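Local atomic coordinates of type I polyketide synthase PikAII (PDB entry 3QP9), a protein that probably epimerizes, as a C2-type ketoreductase domain of a modular synthase, the alpha substituent of the beta-keto polyketide intermediate without reducing it. Residues Arg29-Trp34 with Arg232-Ser237; Ser438-Pro443 with Ala485-Asp490. All blocks are in the same frame, centred on the assembly; numbering follows the deposited sequence.

In the fold
From the N terminus the chain enters at once on strand 29-36, and contact 1 closes a loop of almost 200 residues when strand 227-235 returns to lie antiparallel beside it. Contact 2 comes later and closes a shorter loop, in which strand 435-441 is followed by helices 453-460 and 468-481 before strand 485-488 pairs with it in parallel. The two loops follow one another along the chain and neither nests nor crosses. In space, with centres about 11 Å apart, they meet where Tyr30 O probably accepts a hydrogen bond from Thr487 N. The first strand thus joins the N-terminal, probably structural, subdomain to the edge of the Rossmann-type sheet of the catalytic-type subdomain.

Contact 1: Arg29-Trp34 with Arg232-Ser237; sequences RYRIDW and RLVRAS
Tyr30 to Asp33 run antiparallel to Arg232 to Arg235, with hydrogen-bonded pairs at Arg31-Val234 and Asp33-Arg232, and Ala236 N carries the pairing past the strand end to Arg29 O at 3.0 Å. This joins the N-terminal strand to the last strand of the N-terminal half, probably the structural subdomain, as in related ketoreductases. Arg29 answers with its side chain: a bend at chi3 (46°) brings NE to Ala236 O at 2.9 Å. On one face, Ile32 CD1 meets Leu233 CD1 at 3.8 Å, the two side chains crossing at about a right angle, and Leu233 CD1 also reaches Tyr30 CB. Tyr30 and Arg235 lie side by side, planes 49° apart, with Tyr30 CE2 over one guanidinium face; Tyr30 OH is hydrogen-bonded to Trp493 NE1. On the other face, the Arg31 guanidinium lies with one face over Val234 CG2, 3.5 Å from Arg31 NH2, which also points at Asp33 OD1, at a modelled distance too short to be trusted. A water bridges Arg235 NH2 and Ser237 OG to Arg29 O. With Arg29, Arg232 and Arg235 in salt bridges with Asp483, Glu218 and Glu514, much of the positive charge is probably balanced, and Ala236 N and the water both grip Arg29 O.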
loop_
_atom_site.group_PDB
_atom_site.type_symbol
_atom_site.label_atom_id
_atom_site.label_comp_id
_atom_site.label_asym_id
_atom_site.label_seq_id
_atom_site.Cartn_x
_atom_site.Cartn_y
_atom_site.Cartn_z
ATOM N N ARG A 29 0.452 -2.569 18.345
ATOM C CA ARG A 29 0.099 -1.390 17.551
ATOM C C ARG A 29 1.276 -0.570 17.060
ATOM O O ARG A 29 2.124 -0.176 17.844
ATOM C CB ARG A 29 -0.861 -0.459 18.373
ATOM C CG ARG A 29 -2.125 -1.102 18.805
ATOM C CD ARG A 29 -2.859 -0.133 19.884
ATOM N NE ARG A 29 -2.839 1.250 19.386
ATOM C CZ ARG A 29 -3.682 1.734 18.461
ATOM N NH1 ARG A 29 -3.598 3.007 18.074
ATOM N NH2 ARG A 29 -4.714 1.000 18.015
ATOM N N TYR A 30 1.374 -0.366 15.710
ATOM C CA TYR A 30 2.450 0.425 15.075
ATOM C C TYR A 30 1.813 1.385 14.167
ATOM O O TYR A 30 0.620 1.200 13.807
ATOM C CB TYR A 30 3.453 -0.458 14.263
ATOM C CG TYR A 30 4.095 -1.474 15.183
ATOM C CD1 TYR A 30 3.465 -2.691 15.438
ATOM C CD2 TYR A 30 5.198 -1.142 15.924
ATOM C CE1 TYR A 30 4.005 -3.657 16.348
ATOM C CE2 TYR A 30 5.800 -2.131 16.820
ATOM C CZ TYR A 30 5.142 -3.338 17.019
ATOM O OH TYR A 30 5.700 -4.231 17.883
ATOM N N ARG A 31 2.549 2.409 13.749
ATOM C CA ARG A 31 1.973 3.237 12.669
ATOM C C ARG A 31 3.084 3.818 11.918
ATOM O O ARG A 31 4.248 3.864 12.412
ATOM C CB ARG A 31 1.131 4.392 13.311
ATOM C CG ARG A 31 1.929 5.271 14.371
ATOM C CD ARG A 31 1.347 6.745 14.661
ATOM N NE ARG A 31 1.586 7.055 16.061
ATOM C CZ ARG A 31 2.587 7.757 16.585
ATOM N NH1 ARG A 31 2.647 7.865 17.901
ATOM N NH2 ARG A 31 3.490 8.383 15.862
ATOM N N ILE A 32 2.773 4.450 10.796
ATOM C CA ILE A 32 3.806 5.124 9.983
ATOM C C ILE A 32 3.962 6.604 10.324
ATOM O O ILE A 32 3.005 7.317 10.372
ATOM C CB ILE A 32 3.583 4.907 8.434
ATOM C CG1 ILE A 32 3.930 3.440 8.018
ATOM C CG2 ILE A 32 4.450 5.884 7.523
ATOM C CD1 ILE A 32 5.403 3.069 8.166
ATOM N N ASP A 33 5.172 7.053 10.660
ATOM C CA ASP A 33 5.334 8.498 10.984
ATOM C C ASP A 33 6.333 9.038 9.957
ATOM O O ASP A 33 7.036 8.254 9.319
ATOM C CB ASP A 33 5.886 8.671 12.410
ATOM C CG ASP A 33 5.222 9.804 13.119
ATOM O OD1 ASP A 33 4.839 9.620 14.309
ATOM O OD2 ASP A 33 5.001 10.877 12.470
ATOM N N TRP A 34 6.348 10.344 9.747
ATOM C CA TRP A 34 7.240 10.997 8.781
ATOM C C TRP A 34 8.129 11.943 9.530
ATOM O O TRP A 34 7.629 12.928 10.171
ATOM C CB TRP A 34 6.345 11.729 7.749
ATOM C CG TRP A 34 5.723 10.728 6.811
ATOM C CD1 TRP A 34 4.540 10.089 6.969
ATOM C CD2 TRP A 34 6.323 10.199 5.593
ATOM N NE1 TRP A 34 4.365 9.164 5.903
ATOM C CE2 TRP A 34 5.446 9.219 5.077
ATOM C CE3 TRP A 34 7.565 10.434 4.932
ATOM C CZ2 TRP A 34 5.707 8.496 3.877
ATOM C CZ3 TRP A 34 7.865 9.695 3.775
ATOM C CH2 TRP A 34 6.898 8.759 3.232
ATOM N N ARG A 232 9.085 6.271 8.720
ATOM C CA ARG A 232 9.492 5.514 9.935
ATOM C C ARG A 232 8.317 4.675 10.404
ATOM O O ARG A 232 7.201 5.196 10.464
ATOM C CB ARG A 232 9.838 6.573 11.079
ATOM C CG ARG A 232 11.129 7.357 10.852
ATOM C CD ARG A 232 12.374 6.365 10.792
ATOM N NE ARG A 232 13.636 7.150 10.748
ATOM C CZ ARG A 232 14.219 7.531 9.625
ATOM N NH1 ARG A 232 15.356 8.194 9.649
ATOM N NH2 ARG A 232 13.639 7.229 8.465
ATOM N N LEU A 233 8.531 3.419 10.764
ATOM C CA LEU A 233 7.553 2.644 11.549
ATOM C C LEU A 233 7.815 2.814 13.024
ATOM O O LEU A 233 8.913 2.563 13.489
ATOM C CB LEU A 233 7.647 1.170 11.138
ATOM C CG LEU A 233 6.624 0.297 11.874
ATOM C CD1 LEU A 233 5.310 0.581 11.079
ATOM C CD2 LEU A 233 7.116 -1.154 11.691
ATOM N N VAL A 234 6.853 3.360 13.762
ATOM C CA VAL A 234 7.020 3.558 15.169
ATOM C C VAL A 234 5.895 2.889 15.976
ATOM O O VAL A 234 4.805 2.573 15.462
ATOM C CB VAL A 234 7.066 5.116 15.543
ATOM C CG1 VAL A 234 8.312 5.820 14.792
ATOM C CG2 VAL A 234 5.750 5.733 15.244
ATOM N N ARG A 235 6.097 2.734 17.282
ATOM C CA ARG A 235 4.981 2.239 18.118
ATOM C C ARG A 235 3.889 3.261 18.206
ATOM O O ARG A 235 4.133 4.478 18.312
ATOM C CB ARG A 235 5.432 1.958 19.574
ATOM C CG ARG A 235 6.115 0.654 19.661
ATOM C CD ARG A 235 6.379 0.143 21.067
ATOM N NE ARG A 235 7.230 -1.032 20.886
ATOM C CZ ARG A 235 6.796 -2.247 20.587
ATOM N NH1 ARG A 235 7.684 -3.253 20.404
ATOM N NH2 ARG A 235 5.488 -2.454 20.489
ATOM N N ALA A 236 2.679 2.779 18.119
ATOM C CA ALA A 236 1.505 3.605 18.285
ATOM C C ALA A 236 0.770 3.205 19.562
ATOM O O ALA A 236 -0.379 2.804 19.514
ATOM C CB ALA A 236 0.578 3.466 17.071
ATOM N N SER A 237 1.433 3.242 20.704
ATOM C CA SER A 237 0.763 2.766 21.917
ATOM C C SER A 237 -0.468 3.687 22.375
ATOM O O SER A 237 -0.653 4.789 21.843
ATOM C CB SER A 237 1.809 2.423 22.997
ATOM O OG SER A 237 2.508 1.229 22.555
HETATM O O HOH W 1 2.958 -0.929 20.281
#

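Contact 2: Ser438-Pro443 with Ala485-Asp490; sequences SVAWSP and AVTIAD
Four backbone hydrogen bonds hold Ser438-Ser442 parallel to Ala485-Ile488. The inner two are the shorter: Ala440 N to Val486 O at 3.0 Å, lying in the carbonyl plane, and Ile488 N to Ala440 O at 3.0 Å, where the donor sits 32° off that plane. Val486 N to Ser438 O and Ser442 N to Ile488 O complete the set. Past the strands, Ser442 OG comes within 3.3 Å of Ala489 CA and rests on its methyl group. Packing is concentrated on the face carrying Val439, Trp441, Val486 and Ile488. With CG1 set beside the backbone N (chi1 -61°) and the chain then extended, Ile488 lays CD1 over the six-membered ring of Trp441, 4.1 Å from its centroid and 28° off the normal, a CH-pi contact; Ile488 CG2 touches Trp441 CZ3 at 3.7 Å. Ile488 CD1 also meets Val439 CG1 at 3.6 Å, and Val439 CG2 packs alongside Val486 CG1. On the opposite face, with Ser438 and Ala485, Thr487 CG2 lies against Ala440 O. Helix 468-481, in the crossover between the strands, covers the Trp441 face through Ala471, Ala474 and Leu475; helix 413-426 lies against Ser438 on the other, its Asp423 hydrogen-bonded to Ser438 OG, and strand 396-402 flanks strand 435-441.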
loop_
_atom_site.group_PDB
_atom_site.type_symbol
_atom_site.label_atom_id
_atom_site.label_comp_id
_atom_site.label_asym_id
_atom_site.label_seq_id
_atom_site.Cartn_x
_atom_site.Cartn_y
_atom_site.Cartn_z
ATOM N N SER A 438 -7.752 1.956 7.429
ATOM C CA SER A 438 -7.072 0.798 6.904
ATOM C C SER A 438 -6.259 0.146 8.047
ATOM O O SER A 438 -5.356 0.780 8.696
ATOM C CB SER A 438 -6.179 1.157 5.769
ATOM O OG SER A 438 -5.547 -0.018 5.266
ATOM N N VAL A 439 -6.519 -1.114 8.300
ATOM C CA VAL A 439 -5.658 -1.798 9.270
ATOM C C VAL A 439 -4.680 -2.776 8.573
ATOM O O VAL A 439 -5.089 -3.722 7.867
ATOM C CB VAL A 439 -6.473 -2.547 10.319
ATOM C CG1 VAL A 439 -5.548 -3.191 11.274
ATOM C CG2 VAL A 439 -7.402 -1.515 11.146
ATOM N N ALA A 440 -3.371 -2.579 8.768
ATOM C CA ALA A 440 -2.391 -3.449 8.067
ATOM C C ALA A 440 -2.020 -4.564 9.022
ATOM O O ALA A 440 -1.346 -4.347 9.970
ATOM C CB ALA A 440 -1.165 -2.657 7.717
ATOM N N TRP A 441 -2.378 -5.795 8.713
ATOM C CA TRP A 441 -2.217 -6.922 9.616
ATOM C C TRP A 441 -1.050 -7.790 9.254
ATOM O O TRP A 441 -0.670 -7.938 8.073
ATOM C CB TRP A 441 -3.425 -7.823 9.494
ATOM C CG TRP A 441 -4.754 -7.209 9.889
ATOM C CD1 TRP A 441 -5.743 -6.752 9.036
ATOM C CD2 TRP A 441 -5.332 -7.173 11.212
ATOM N NE1 TRP A 441 -6.848 -6.367 9.759
ATOM C CE2 TRP A 441 -6.652 -6.675 11.082
ATOM C CE3 TRP A 441 -4.861 -7.543 12.476
ATOM C CZ2 TRP A 441 -7.527 -6.484 12.209
ATOM C CZ3 TRP A 441 -5.737 -7.407 13.607
ATOM C CH2 TRP A 441 -7.014 -6.820 13.466
ATOM N N SER A 442 -0.450 -8.375 10.281
ATOM C CA SER A 442 0.416 -9.473 10.041
ATOM C C SER A 442 -0.464 -10.699 9.948
ATOM O O SER A 442 -1.604 -10.649 10.365
ATOM C CB SER A 442 1.499 -9.585 11.161
ATOM O OG SER A 442 0.927 -9.888 12.391
ATOM N N PRO A 443 0.050 -11.822 9.390
ATOM C CA PRO A 443 -0.882 -12.957 9.203
ATOM C C PRO A 443 -1.524 -13.530 10.450
ATOM O O PRO A 443 -0.876 -13.706 11.474
ATOM C CB PRO A 443 0.036 -14.044 8.554
ATOM C CG PRO A 443 1.037 -13.225 7.710
ATOM C CD PRO A 443 1.304 -12.007 8.653
ATOM N N ALA A 485 -5.308 4.735 10.239
ATOM C CA ALA A 485 -4.298 3.907 9.576
ATOM C C ALA A 485 -3.484 3.398 10.770
ATOM O O ALA A 485 -2.937 4.212 11.534
ATOM C CB ALA A 485 -3.470 4.755 8.617
ATOM N N VAL A 486 -3.497 2.092 11.024
ATOM C CA VAL A 486 -2.697 1.524 12.111
ATOM C C VAL A 486 -2.155 0.155 11.607
ATOM O O VAL A 486 -2.759 -0.455 10.765
ATOM C CB VAL A 486 -3.552 1.359 13.347
ATOM C CG1 VAL A 486 -4.705 0.400 13.088
ATOM C CG2 VAL A 486 -2.688 0.924 14.565
ATOM N N THR A 487 -1.010 -0.288 12.089
ATOM C CA THR A 487 -0.491 -1.655 11.794
ATOM C C THR A 487 -0.674 -2.521 13.073
ATOM O O THR A 487 -0.242 -2.139 14.133
ATOM C CB THR A 487 0.987 -1.606 11.474
ATOM O OG1 THR A 487 1.109 -0.872 10.290
ATOM C CG2 THR A 487 1.636 -3.026 11.289
ATOM N N ILE A 488 -1.215 -3.736 12.926
ATOM C CA ILE A 488 -1.361 -4.601 14.075
ATOM C C ILE A 488 -0.527 -5.839 13.730
ATOM O O ILE A 488 -0.883 -6.582 12.853
ATOM C CB ILE A 488 -2.780 -4.964 14.242
ATOM C CG1 ILE A 488 -3.563 -3.641 14.472
ATOM C CG2 ILE A 488 -2.942 -5.898 15.566
ATOM C CD1 ILE A 488 -5.007 -3.883 14.766
ATOM N N ALA A 489 0.515 -6.078 14.496
ATOM C CA ALA A 489 1.404 -7.179 14.201
ATOM C C ALA A 489 2.158 -7.620 15.484
ATOM O O ALA A 489 2.424 -6.795 16.369
ATOM C CB ALA A 489 2.366 -6.731 13.076
ATOM N N ASP A 490 2.395 -8.927 15.636
ATOM C CA ASP A 490 3.081 -9.470 16.792
ATOM C C ASP A 490 4.466 -9.790 16.259
ATOM O O ASP A 490 4.628 -10.790 15.545
ATOM C CB ASP A 490 2.339 -10.759 17.288
ATOM C CG ASP A 490 2.975 -11.335 18.561
ATOM O OD1 ASP A 490 4.062 -10.849 18.946
ATOM O OD2 ASP A 490 2.403 -12.244 19.198
#